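Local coordinates for Ribose/Galactose Isomerase (Vibrio parahaemolyticus, PDB 3ONO), which probably interconverts aldose and ketose forms of sugar phosphates, at residues L127-R130 with Y131-K135; Q154-A157 with A158-N161; I205-Y208 with V209-L212. All coordinates share one frame; numbering follows the deposited sequence. Where two conformers were deposited one is given.

Contact 1 of 3, residues L127-R130 with Y131-K135; sequences LNVR and YIFEK
Val129 and Phe133, one turn apart on helix 125-136, make the tight side of this contact. CG1 of Val129 comes within 3.4 Å of CE2 of Phe133, and the two side chains run alongside each other in the same direction. The Phe133 ring also lies over its own helix backbone, with Val129 O above one face near the rim. Val21, Leu25 and Val28 of helix 18-31 close round this ring. Tyr131 does the same on nearly the other side of the helix: with CG beside the backbone N (chi1 -62°), its ring folds back over Leu127 O, which stands 3.1 Å above the plane, and CZ reaches CB of Leu127 at 4.2 Å. CD1 of Ile132 meets ND2 of Asn128 at 3.5 Å, and that amide donates to Leu96 O.

Looser packing marks the partly exposed side, where Arg130 and Glu134 lie side by side but only aliphatic carbon meets carboxylate, CG of Arg130 lying 3.6 Å from OE2 of Glu134. Their charges are used separately: Arg130 pairs with Glu24, whereas Glu134 forms a salt bridge with Lys135 of the second subunit, whose ammonium also makes a cation-pi contact with Tyr131. Regular i to i+4 backbone bonds, such as Tyr131 N to Leu127 O at 2.9 Å, run beneath. This is an outer helix of an alpha-beta-alpha sandwich, packed on helix 18-31 and sharing a subunit interface.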
ATOM      1  N   LEU A 127     -12.052   2.297  -8.217  1.00 23.22           N
ATOM      2  CA  LEU A 127     -11.147   1.783  -9.244  1.00 24.79           C
ATOM      3  C   LEU A 127     -10.426   0.532  -8.736  1.00 24.11           C
ATOM      4  O   LEU A 127     -10.362  -0.485  -9.422  1.00 23.61           O
ATOM      5  CB  LEU A 127     -10.115   2.837  -9.620  1.00 27.62           C
ATOM      6  CG  LEU A 127     -10.778   4.023 -10.318  1.00 33.09           C
ATOM      7  CD1 LEU A 127      -9.714   4.997 -10.754  1.00 36.12           C
ATOM      8  CD2 LEU A 127     -11.590   3.520 -11.495  1.00 33.56           C
ATOM      9  N   ASN A 128      -9.880   0.626  -7.532  1.00 24.11           N
ATOM     10  CA  ASN A 128      -9.197  -0.509  -6.923  1.00 21.48           C
ATOM     11  C   ASN A 128     -10.153  -1.707  -6.767  1.00 25.55           C
ATOM     12  O   ASN A 128      -9.773  -2.853  -7.025  1.00 21.95           O
ATOM     13  CB  ASN A 128      -8.589  -0.082  -5.589  1.00 25.52           C
ATOM     14  CG  ASN A 128      -7.731  -1.159  -4.972  1.00 22.87           C
ATOM     15  OD1 ASN A 128      -6.747  -1.595  -5.571  1.00 22.02           O
ATOM     16  ND2 ASN A 128      -8.085  -1.581  -3.754  1.00 22.89           N
ATOM     17  N   VAL A 129     -11.398  -1.452  -6.364  1.00 22.81           N
ATOM     18  CA  VAL A 129     -12.382  -2.544  -6.267  1.00 22.39           C
ATOM     19  C   VAL A 129     -12.558  -3.198  -7.635  1.00 22.93           C
ATOM     20  O   VAL A 129     -12.525  -4.423  -7.772  1.00 23.12           O
ATOM     21  CB  VAL A 129     -13.743  -2.017  -5.797  1.00 21.92           C
ATOM     22  CG1 VAL A 129     -14.827  -3.105  -5.897  1.00 20.03           C
ATOM     23  CG2 VAL A 129     -13.638  -1.458  -4.381  1.00 22.64           C
ATOM     24  N   ARG A 130     -12.751  -2.371  -8.666  1.00 20.06           N
ATOM     25  CA  ARG A 130     -12.887  -2.892 -10.022  1.00 22.17           C
ATOM     26  C   ARG A 130     -11.705  -3.774 -10.423  1.00 19.45           C
ATOM     27  O   ARG A 130     -11.882  -4.876 -10.955  1.00 25.10           O
ATOM     28  CB  ARG A 130     -13.015  -1.728 -11.024  1.00 22.99           C
ATOM     29  CG  ARG A 130     -13.222  -2.180 -12.456  1.00 24.71           C
ATOM     30  CD  ARG A 130     -13.281  -0.958 -13.414  1.00 32.52           C
ATOM     31  NE  ARG A 130     -14.296  -0.007 -12.964  1.00 34.09           N
ATOM     32  CZ  ARG A 130     -14.313   1.301 -13.237  1.00 41.00           C
ATOM     33  NH1 ARG A 130     -13.350   1.870 -13.969  1.00 35.92           N
ATOM     34  NH2 ARG A 130     -15.298   2.052 -12.751  1.00 43.71           N
ATOM     35  N   TYR A 131     -10.498  -3.266 -10.183  1.00 19.43           N
ATOM     36  CA  TYR A 131      -9.277  -3.936 -10.609  1.00 22.09           C
ATOM     37  C   TYR A 131      -9.089  -5.251  -9.830  1.00 22.03           C
ATOM     38  O   TYR A 131      -8.604  -6.258 -10.360  1.00 23.25           O
ATOM     39  CB  TYR A 131      -8.079  -3.027 -10.376  1.00 19.31           C
ATOM     40  CG  TYR A 131      -8.079  -1.719 -11.158  1.00 19.70           C
ATOM     41  CD1 TYR A 131      -9.023  -1.462 -12.154  1.00 25.51           C
ATOM     42  CD2 TYR A 131      -7.126  -0.736 -10.892  1.00 21.42           C
ATOM     43  CE1 TYR A 131      -8.991  -0.248 -12.872  1.00 24.70           C
ATOM     44  CE2 TYR A 131      -7.093   0.446 -11.591  1.00 25.19           C
ATOM     45  CZ  TYR A 131      -8.029   0.695 -12.563  1.00 28.81           C
ATOM     46  OH  TYR A 131      -7.952   1.895 -13.247  1.00 28.36           O
ATOM     47  N   ILE A 132      -9.458  -5.226  -8.558  1.00 20.65           N
ATOM     48  CA  ILE A 132      -9.445  -6.454  -7.756  1.00 19.28           C
ATOM     49  C   ILE A 132     -10.344  -7.509  -8.393  1.00 23.26           C
ATOM     50  O   ILE A 132      -9.957  -8.671  -8.513  1.00 22.41           O
ATOM     51  CB  ILE A 132      -9.886  -6.182  -6.298  1.00 19.13           C
ATOM     52  CG1 ILE A 132      -8.741  -5.532  -5.507  1.00 18.83           C
ATOM     53  CG2 ILE A 132     -10.421  -7.495  -5.615  1.00 19.88           C
ATOM     54  CD1 ILE A 132      -9.206  -4.911  -4.160  1.00 19.42           C
ATOM     55  N   PHE A 133     -11.541  -7.115  -8.822  1.00 22.02           N
ATOM     56  CA  PHE A 133     -12.461  -8.077  -9.402  1.00 21.40           C
ATOM     57  C   PHE A 133     -11.934  -8.593 -10.736  1.00 22.87           C
ATOM     58  O   PHE A 133     -12.101  -9.764 -11.075  1.00 25.23           O
ATOM     59  CB  PHE A 133     -13.866  -7.477  -9.564  1.00 23.48           C
ATOM     60  CG  PHE A 133     -14.571  -7.187  -8.250  1.00 24.05           C
ATOM     61  CD1 PHE A 133     -14.213  -7.851  -7.082  1.00 21.19           C
ATOM     62  CD2 PHE A 133     -15.594  -6.250  -8.190  1.00 23.57           C
ATOM     63  CE1 PHE A 133     -14.869  -7.581  -5.845  1.00 21.70           C
ATOM     64  CE2 PHE A 133     -16.264  -5.966  -6.988  1.00 21.01           C
ATOM     65  CZ  PHE A 133     -15.900  -6.644  -5.791  1.00 22.98           C
ATOM     66  N   GLU A 134     -11.289  -7.710 -11.486  1.00 23.85           N
ATOM     67  CA  GLU A 134     -10.683  -8.095 -12.752  1.00 26.26           C
ATOM     68  C   GLU A 134      -9.677  -9.215 -12.570  1.00 26.99           C
ATOM     69  O   GLU A 134      -9.633 -10.144 -13.368  1.00 32.41           O
ATOM     70  CB  GLU A 134      -9.995  -6.883 -13.401  1.00 25.41           C
ATOM     71  CG  GLU A 134     -10.986  -5.826 -13.831  1.00 27.26           C
ATOM     72  CD  GLU A 134     -10.311  -4.576 -14.428  1.00 31.75           C
ATOM     73  OE1 GLU A 134      -9.062  -4.501 -14.428  1.00 30.40           O
ATOM     74  OE2 GLU A 134     -11.046  -3.677 -14.891  1.00 30.41           O
ATOM     75  N   LYS A 135      -8.830  -9.103 -11.548  1.00 22.90           N
ATOM     76  CA  LYS A 135      -7.817 -10.127 -11.320  1.00 21.05           C
ATOM     77  C   LYS A 135      -8.374 -11.367 -10.592  1.00 26.24           C
ATOM     78  O   LYS A 135      -7.905 -12.489 -10.812  1.00 28.48           O
ATOM     79  CB  LYS A 135      -6.619  -9.545 -10.572  1.00 20.56           C
ATOM     80  CG  LYS A 135      -5.925  -8.378 -11.281  1.00 25.11           C
ATOM     81  CD  LYS A 135      -5.681  -8.659 -12.748  1.00 22.77           C
ATOM     82  CE  LYS A 135      -5.006  -7.421 -13.393  1.00 28.40           C
ATOM     83  NZ  LYS A 135      -5.086  -7.426 -14.867  1.00 32.85           N
TER

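Contact 2 of 3, residues Q154-A157 with A158-N161; sequences QANA and AILN
Between Gln154 and Asn161 the backbone is regular alpha-helix: Ala158 N, Ile159 N and Leu160 N donate to the carbonyl oxygens of Gln154, Ala155 and Asn156, the last bond measuring 2.9 Å between Leu160 N and Asn156 O, while Asn161 N is shared weakly between Ala157 O, at 3.5 Å, and Ala158 O.

A water sits where that bond is long. It is hydrogen-bonded to Ala157 O at 2.7 Å and to OD1 of Asn161 at 2.8 Å, bridging carbonyl and side chain across one turn. With CG beside its backbone N (chi1 -68°), Asn161 turns its amide back toward Ala157 O. ND2 of Asn161 is bound by a glycerol, probably from the crystallisation liquor. The remaining side chains touch mainly backbone. CG1 of Ile159 rests against Ala155 O at 3.3 Å, CB of Ala158 lies 3.5 Å from the same oxygen, and CB of Leu160 leans on Ala157 O. From Asn156, OD1 approaches CD1 of Ile159 only to 4.3 Å. Partners beyond this turn take the outer ends: Asn156, Ile159 and Leu160 pack on Tyr51, Ile52 and Leu86 of the third subunit.

With short alanines at three positions and few side-chain meetings, cohesion here comes chiefly from peptide hydrogen bonds, and the bridging water gives Ala157 O a second, shorter interaction where the helical bond is long.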
ATOM      1  N   GLN A 154       0.006 -26.384  -3.388  1.00 22.15           N
ATOM      2  CA  GLN A 154      -1.192 -27.204  -3.577  1.00 23.95           C
ATOM      3  C   GLN A 154      -1.369 -28.212  -2.439  1.00 22.88           C
ATOM      4  O   GLN A 154      -2.497 -28.471  -1.983  1.00 23.05           O
ATOM      5  CB  GLN A 154      -1.133 -27.921  -4.931  1.00 23.00           C
ATOM      6  CG  GLN A 154      -1.353 -26.966  -6.112  1.00 26.17           C
ATOM      7  CD  GLN A 154      -0.936 -27.554  -7.456  1.00 37.30           C
ATOM      8  OE1 GLN A 154      -0.318 -28.618  -7.525  1.00 40.31           O
ATOM      9  NE2 GLN A 154      -1.260 -26.845  -8.534  1.00 37.79           N
ATOM     10  N   ALA A 155      -0.263 -28.812  -2.004  1.00 22.37           N
ATOM     11  CA  ALA A 155      -0.330 -29.791  -0.919  1.00 23.08           C
ATOM     12  C   ALA A 155      -0.820 -29.143   0.364  1.00 23.21           C
ATOM     13  O   ALA A 155      -1.660 -29.709   1.078  1.00 22.86           O
ATOM     14  CB  ALA A 155       1.035 -30.435  -0.702  1.00 27.03           C
ATOM     15  N   ASN A 156      -0.312 -27.955   0.661  1.00 20.85           N
ATOM     16  CA  ASN A 156      -0.685 -27.316   1.919  1.00 19.98           C
ATOM     17  C   ASN A 156      -2.104 -26.800   1.881  1.00 20.70           C
ATOM     18  O   ASN A 156      -2.818 -26.830   2.901  1.00 19.77           O
ATOM     19  CB  ASN A 156       0.320 -26.207   2.275  1.00 19.78           C
ATOM     20  CG  ASN A 156       1.662 -26.792   2.702  1.00 23.12           C
ATOM     21  OD1 ASN A 156       1.707 -27.914   3.244  1.00 25.28           O
ATOM     22  ND2 ASN A 156       2.751 -26.050   2.479  1.00 26.39           N
ATOM     23  N   ALA A 157      -2.523 -26.321   0.715  1.00 20.21           N
ATOM     24  CA  ALA A 157      -3.894 -25.848   0.574  1.00 21.94           C
ATOM     25  C   ALA A 157      -4.859 -27.019   0.794  1.00 20.89           C
ATOM     26  O   ALA A 157      -5.910 -26.858   1.427  1.00 19.76           O
ATOM     27  CB  ALA A 157      -4.111 -25.201  -0.800  1.00 24.00           C
ATOM     28  N   ALA A 158      -4.503 -28.203   0.297  1.00 20.89           N
ATOM     29  CA  ALA A 158      -5.358 -29.381   0.520  1.00 18.53           C
ATOM     30  C   ALA A 158      -5.446 -29.731   2.002  1.00 23.07           C
ATOM     31  O   ALA A 158      -6.520 -30.036   2.537  1.00 22.99           O
ATOM     32  CB  ALA A 158      -4.820 -30.563  -0.275  1.00 22.48           C
ATOM     33  N   ILE A 159      -4.299 -29.718   2.665  1.00 19.60           N
ATOM     34  CA  ILE A 159      -4.250 -30.019   4.084  1.00 23.36           C
ATOM     35  C   ILE A 159      -5.075 -29.012   4.900  1.00 22.80           C
ATOM     36  O   ILE A 159      -5.777 -29.405   5.843  1.00 21.10           O
ATOM     37  CB  ILE A 159      -2.784 -30.112   4.564  1.00 23.47           C
ATOM     38  CG1 ILE A 159      -2.132 -31.351   3.943  1.00 21.78           C
ATOM     39  CG2 ILE A 159      -2.701 -30.167   6.088  1.00 21.43           C
ATOM     40  CD1 ILE A 159      -0.600 -31.390   4.064  1.00 26.54           C
ATOM     41  N   LEU A 160      -5.039 -27.737   4.515  1.00 19.86           N
ATOM     42  CA  LEU A 160      -5.805 -26.727   5.240  1.00 18.84           C
ATOM     43  C   LEU A 160      -7.267 -27.169   5.327  1.00 21.61           C
ATOM     44  O   LEU A 160      -7.893 -27.048   6.370  1.00 18.58           O
ATOM     45  CB  LEU A 160      -5.700 -25.334   4.574  1.00 18.01           C
ATOM     46  CG  LEU A 160      -6.519 -24.228   5.250  1.00 19.83           C
ATOM     47  CD1 LEU A 160      -5.982 -23.959   6.659  1.00 19.07           C
ATOM     48  CD2 LEU A 160      -6.473 -22.960   4.419  1.00 21.16           C
ATOM     49  N   ASN A 161      -7.817 -27.674   4.229  1.00 20.46           N
ATOM     50  CA  ASN A 161      -9.215 -28.090   4.243  1.00 19.85           C
ATOM     51  C   ASN A 161      -9.439 -29.225   5.230  1.00 20.67           C
ATOM     52  O   ASN A 161     -10.472 -29.275   5.922  1.00 22.73           O
ATOM     53  CB  ASN A 161      -9.668 -28.546   2.856  1.00 21.25           C
ATOM     54  CG  ASN A 161      -9.716 -27.399   1.855  1.00 25.30           C
ATOM     55  OD1 ASN A 161      -9.839 -26.244   2.231  1.00 26.54           O
ATOM     56  ND2 ASN A 161      -9.626 -27.729   0.573  1.00 29.74           N
TER
HETATM   57  O   HOH W   1      -7.689 -24.817   1.276  1.00 22.40           O

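Contact 3 of 3, residues I205-Y208 with V209-L212; sequences IAEY and VKSL
Tyr208 and Leu212 supply the main apolar meeting of this turn, their side chains crossing at an angle. CD1 of Leu212 lies 3.9 Å from CZ of Tyr208 and makes an off-centre CH-pi contact with the ring. Tyr208 reaches it by carrying CG anti to its own N (chi1 166°), which sends the ring outward and slightly toward the C-terminal end, where Leu212 meets it. A second apolar pair, CG2 of Ile205 and CG2 of Val209, is looser at 4.2 Å. Helices 171-177 and 180-186 border the tyrosine, whose OH is hydrogen-bonded to Gln180, while Phe196 of helix 190-199 packs on both Ile205 and Val209.

Hydrogen bonding changes character along the segment. Val209 N meets Ile205 O almost straight, with an N-H...O angle of 176°, and Lys210 N to Ala206 O is similar. Toward the end of the chain Ser211 N to Glu207 O is longer, and Leu212 N reaches Tyr208 O only weakly, at 3.5 Å. Its better bond is to Val209 O at 3.0 Å, an i to i+3 link that tightens the turn. The Tyr208 carbonyl is gripped instead by the hydroxyl of Ser211, OG to Tyr208 O being 2.7 Å; chi1 of 81° folds OG back over the preceding turn.

Charge contributes less. In one conformer of Glu207, OE2 stands near NZ of Lys210 but beyond a salt bridge, a doubtful attraction on this exposed face.

The whole is an amphipathic C-terminal helix, its apolar side laid into a small bundle of short helices and a serine hydroxyl bonding back to a carbonyl near the C terminus.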
ATOM      1  N   ILE A 205     -28.899 -29.170   4.699  1.00 31.93           N
ATOM      2  CA  ILE A 205     -28.737 -27.742   4.978  1.00 28.10           C
ATOM      3  C   ILE A 205     -30.025 -26.980   4.657  1.00 30.88           C
ATOM      4  O   ILE A 205     -30.492 -26.168   5.456  1.00 31.39           O
ATOM      5  CB  ILE A 205     -27.544 -27.154   4.223  1.00 28.70           C
ATOM      6  CG1 ILE A 205     -26.262 -27.881   4.642  1.00 26.03           C
ATOM      7  CG2 ILE A 205     -27.436 -25.652   4.500  1.00 27.21           C
ATOM      8  CD1 ILE A 205     -24.991 -27.316   3.986  1.00 26.61           C
ATOM      9  N   ALA A 206     -30.624 -27.280   3.509  1.00 30.70           N
ATOM     10  CA  ALA A 206     -31.891 -26.659   3.148  1.00 36.34           C
ATOM     11  C   ALA A 206     -32.942 -26.910   4.232  1.00 36.04           C
ATOM     12  O   ALA A 206     -33.644 -25.990   4.663  1.00 35.58           O
ATOM     13  CB  ALA A 206     -32.373 -27.187   1.820  1.00 37.92           C
ATOM     14  N   GLU A 207     -33.054 -28.152   4.681  0.57 36.09           N
ATOM     15  CA  GLU A 207     -34.057 -28.470   5.691  0.57 37.52           C
ATOM     16  C   GLU A 207     -33.792 -27.720   6.990  0.57 36.77           C
ATOM     17  O   GLU A 207     -34.723 -27.234   7.636  0.57 35.63           O
ATOM     18  CB  GLU A 207     -34.150 -29.979   5.926  0.57 42.89           C
ATOM     19  CG  GLU A 207     -34.890 -30.720   4.815  0.57 51.37           C
ATOM     20  CD  GLU A 207     -36.295 -30.179   4.576  0.57 56.28           C
ATOM     21  OE1 GLU A 207     -37.097 -30.154   5.536  0.57 56.43           O
ATOM     22  OE2 GLU A 207     -36.592 -29.772   3.429  0.57 58.54           O
ATOM     23  N   TYR A 208     -32.519 -27.609   7.363  1.00 35.48           N
ATOM     24  CA  TYR A 208     -32.162 -26.873   8.567  1.00 34.47           C
ATOM     25  C   TYR A 208     -32.522 -25.399   8.418  1.00 35.19           C
ATOM     26  O   TYR A 208     -33.134 -24.818   9.313  1.00 32.42           O
ATOM     27  CB  TYR A 208     -30.667 -27.011   8.880  1.00 30.97           C
ATOM     28  CG  TYR A 208     -30.191 -26.016   9.911  1.00 28.18           C
ATOM     29  CD1 TYR A 208     -30.633 -26.086  11.226  1.00 30.35           C
ATOM     30  CD2 TYR A 208     -29.289 -25.001   9.565  1.00 26.09           C
ATOM     31  CE1 TYR A 208     -30.211 -25.179  12.177  1.00 29.53           C
ATOM     32  CE2 TYR A 208     -28.854 -24.090  10.512  1.00 25.78           C
ATOM     33  CZ  TYR A 208     -29.312 -24.179  11.810  1.00 28.06           C
ATOM     34  OH  TYR A 208     -28.899 -23.276  12.755  1.00 27.46           O
ATOM     35  N   VAL A 209     -32.118 -24.794   7.300  1.00 29.73           N
ATOM     36  CA  VAL A 209     -32.453 -23.393   7.031  1.00 28.82           C
ATOM     37  C   VAL A 209     -33.972 -23.180   7.054  1.00 33.49           C
ATOM     38  O   VAL A 209     -34.464 -22.261   7.709  1.00 33.30           O
ATOM     39  CB  VAL A 209     -31.848 -22.895   5.715  1.00 29.30           C
ATOM     40  CG1 VAL A 209     -32.385 -21.510   5.371  1.00 34.30           C
ATOM     41  CG2 VAL A 209     -30.316 -22.880   5.820  1.00 29.78           C
ATOM     42  N   LYS A 210     -34.714 -24.050   6.373  1.00 32.94           N
ATOM     43  CA  LYS A 210     -36.182 -23.968   6.375  1.00 39.02           C
ATOM     44  C   LYS A 210     -36.765 -23.942   7.791  1.00 42.29           C
ATOM     45  O   LYS A 210     -37.699 -23.186   8.077  1.00 43.35           O
ATOM     46  CB  LYS A 210     -36.806 -25.128   5.588  1.00 50.25           C
ATOM     47  CG  LYS A 210     -36.682 -24.979   4.081  1.00 59.96           C
ATOM     48  CD  LYS A 210     -37.449 -26.053   3.307  1.00 68.14           C
ATOM     49  CE  LYS A 210     -37.253 -25.856   1.800  1.00 74.85           C
ATOM     50  NZ  LYS A 210     -38.218 -26.620   0.962  1.00 80.90           N
ATOM     51  N   SER A 211     -36.204 -24.761   8.673  1.00 34.62           N
ATOM     52  CA  SER A 211     -36.696 -24.853  10.036  1.00 35.35           C
ATOM     53  C   SER A 211     -36.542 -23.553  10.824  1.00 39.62           C
ATOM     54  O   SER A 211     -37.225 -23.348  11.833  1.00 41.74           O
ATOM     55  CB  SER A 211     -36.024 -26.018  10.770  1.00 36.25           C
ATOM     56  OG  SER A 211     -34.732 -25.676  11.251  1.00 35.67           O
ATOM     57  N   LEU A 212     -35.627 -22.686  10.390  1.00 35.03           N
ATOM     58  CA  LEU A 212     -35.431 -21.401  11.052  1.00 36.47           C
ATOM     59  C   LEU A 212     -36.448 -20.339  10.606  1.00 44.40           C
ATOM     60  O   LEU A 212     -36.650 -19.335  11.294  1.00 50.51           O
ATOM     61  CB  LEU A 212     -34.004 -20.882  10.801  1.00 36.03           C
ATOM     62  CG  LEU A 212     -32.850 -21.770  11.287  1.00 32.49           C
ATOM     63  CD1 LEU A 212     -31.515 -21.177  10.795  1.00 29.30           C
ATOM     64  CD2 LEU A 212     -32.857 -21.900  12.791  1.00 34.62           C
TER

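Overall arrangement
All three contacts are local, each within one helix, so none closes a long loop and none nests in or crosses another; they follow in series along the chain. Contact 1 comes first, on helix 125-136, which follows strand 112-116, the last of the parallel sheet in chain order. Contact 2 lies on the next helix, 150-167, its centre about 27 Å from that of contact 1, and faces the third subunit where contact 1 faces the second. Contact 3 ends the series on helix 203-212, across the chain's centre from contact 1 at about 35 Å between centres, and ties the C terminus to the preceding short helices within its own subunit.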